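Local coordinates for conserved protein (Methanosarcina mazei, PDB 4DPO), which is of unknown function but belongs to the antibiotic biosynthesis monooxygenase family and may act as an oxygenase, at residues V29-V34 with P71-M76. Residues are numbered along the deposited sequence; the frame is centred on the assembly and turned at random.
Sequences VAKNQV and PEILTM
Ala30 and Met76 (a selenomethionine) face each other as a hydrogen-bonded antiparallel pair, and their two backbone bonds begin a ladder of five. Ala30 N reaches Met76 O in the carbonyl plane at 2.8 Å, whereas Met76 N sits 43° above the carbonyl plane of Ala30 O. Two residues further on, beyond the non-hydrogen-bonded pair Lys31-Thr75, Asn32 and Leu74 form the next pair of reciprocal hydrogen bonds, less straight, with Leu74 N to Asn32 O at 2.9 Å. Val34 N then bonds Glu72 O, carrying the ladder to the corner before strand 73-80. Between these rungs, CA-H groups add weaker contacts, as from Ile73 CA to Asn32 O at 3.3 Å.

Strands 26-33 and 73-80 are the inner strands of a four-stranded antiparallel sheet of order 2-3-1-4, the ferredoxin-like topology of this monooxygenase family. Strand 111-117 flanks the first and strand 59-67 the second. Alternation along antiparallel strands turns Asn32 and Leu74 to helix 39-54, where Phe42 touches both, and Lys31 and Thr75 towards the second subunit.

Side-chain packing follows the two faces. On the helix side Ala30 CB meets Met76 CB at 3.6 Å, and Val34 CG2 lies 4.1 Å from Leu74 CD2. On the other face, with Lys31, Gln33 and Ile73, Thr75 CG2 stands anti to its backbone nitrogen (chi1 of OG1 -60°), which brings the methyl within 3.7 Å of Val29 CG1. The same rotation sets OG1 3.5 Å from Lys31 CB; Thr75 OG1 is hydrogen-bonded to the hydroxyl of Tyr115 of the second subunit. Ile73 CD1 approaches Gln33 CG at 4.1 Å.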
# COMPACT_ATOMS: atom_id res chain seq x y z
N VAL A 29 4.74 -0.13 -2.31
CA VAL A 29 3.83 0.91 -2.68
C VAL A 29 4.65 1.74 -3.61
O VAL A 29 5.68 2.28 -3.23
CB VAL A 29 3.42 1.75 -1.49
CG1 VAL A 29 2.54 2.87 -1.94
CG2 VAL A 29 2.74 0.92 -0.52
N ALA A 30 4.20 1.84 -4.85
CA ALA A 30 4.93 2.63 -5.82
C ALA A 30 4.08 3.77 -6.39
O ALA A 30 3.40 3.58 -7.38
CB ALA A 30 5.53 1.74 -6.94
N LYS A 31 4.16 4.94 -5.78
CA LYS A 31 3.24 6.01 -6.18
C LYS A 31 3.72 6.90 -7.34
O LYS A 31 4.79 7.52 -7.29
CB LYS A 31 2.91 6.83 -4.95
CG LYS A 31 2.18 8.12 -5.19
CD LYS A 31 1.65 8.50 -3.86
CE LYS A 31 1.61 9.98 -3.65
NZ LYS A 31 1.62 10.15 -2.16
N ASN A 32 2.95 6.96 -8.40
CA ASN A 32 3.35 7.76 -9.53
C ASN A 32 2.51 9.02 -9.69
O ASN A 32 1.28 9.02 -9.43
CB ASN A 32 3.18 6.94 -10.78
CG ASN A 32 4.06 5.76 -10.80
OD1 ASN A 32 3.64 4.60 -10.58
ND2 ASN A 32 5.32 6.02 -11.05
N GLN A 33 3.16 10.11 -10.13
CA GLN A 33 2.38 11.26 -10.60
C GLN A 33 2.55 11.42 -12.09
O GLN A 33 3.66 11.53 -12.60
CB GLN A 33 2.71 12.53 -9.88
CG GLN A 33 1.71 13.62 -10.23
CD GLN A 33 2.03 14.91 -9.53
OE1 GLN A 33 2.43 14.89 -8.38
NE2 GLN A 33 1.89 16.03 -10.23
N VAL A 34 1.42 11.44 -12.78
CA VAL A 34 1.41 11.27 -14.23
C VAL A 34 1.08 12.59 -15.00
O VAL A 34 0.31 13.46 -14.51
CB VAL A 34 0.51 10.01 -14.62
CG1 VAL A 34 0.45 9.80 -16.11
CG2 VAL A 34 1.07 8.74 -13.98
N PRO A 71 -6.95 11.95 -10.15
CA PRO A 71 -6.91 10.96 -11.29
C PRO A 71 -5.53 10.67 -11.88
O PRO A 71 -5.38 9.72 -12.69
CB PRO A 71 -7.81 11.59 -12.38
CG PRO A 71 -8.28 12.94 -11.82
CD PRO A 71 -7.69 13.19 -10.46
N GLU A 72 -4.57 11.50 -11.50
CA GLU A 72 -3.22 11.48 -12.05
C GLU A 72 -2.21 10.88 -11.09
O GLU A 72 -1.07 10.63 -11.47
CB GLU A 72 -2.78 12.89 -12.39
CG GLU A 72 -3.14 13.24 -13.82
CD GLU A 72 -4.51 13.91 -13.93
OE1 GLU A 72 -4.73 14.87 -13.13
OE2 GLU A 72 -5.35 13.48 -14.78
N ILE A 73 -2.62 10.71 -9.83
CA ILE A 73 -1.85 9.98 -8.87
C ILE A 73 -2.21 8.52 -9.10
O ILE A 73 -3.30 8.12 -8.74
CB ILE A 73 -2.29 10.37 -7.47
CG1 ILE A 73 -2.17 11.89 -7.27
CG2 ILE A 73 -1.54 9.52 -6.41
CD1 ILE A 73 -0.72 12.46 -7.10
N LEU A 74 -1.31 7.76 -9.70
CA LEU A 74 -1.52 6.34 -9.98
C LEU A 74 -0.48 5.36 -9.29
O LEU A 74 0.70 5.26 -9.71
CB LEU A 74 -1.49 6.12 -11.48
CG LEU A 74 -2.73 6.16 -12.40
CD1 LEU A 74 -4.02 5.94 -11.69
CD2 LEU A 74 -2.77 7.42 -13.25
N THR A 75 -0.91 4.62 -8.26
CA THR A 75 0.03 3.90 -7.43
C THR A 75 0.12 2.43 -7.84
O THR A 75 -0.85 1.88 -8.33
CB THR A 75 -0.31 4.13 -5.98
OG1 THR A 75 -0.24 5.56 -5.72
CG2 THR A 75 0.62 3.38 -5.04
N MSE A 76 1.30 1.83 -7.75
CA MSE A 76 1.45 0.39 -7.93
C MSE A 76 1.43 -0.32 -6.56
O MSE A 76 2.14 0.07 -5.64
CB MSE A 76 2.76 0.08 -8.60
CG MSE A 76 2.63 -0.54 -9.95
SE MSE A 76 2.60 0.99 -11.20
CE MSE A 76 1.79 2.43 -10.17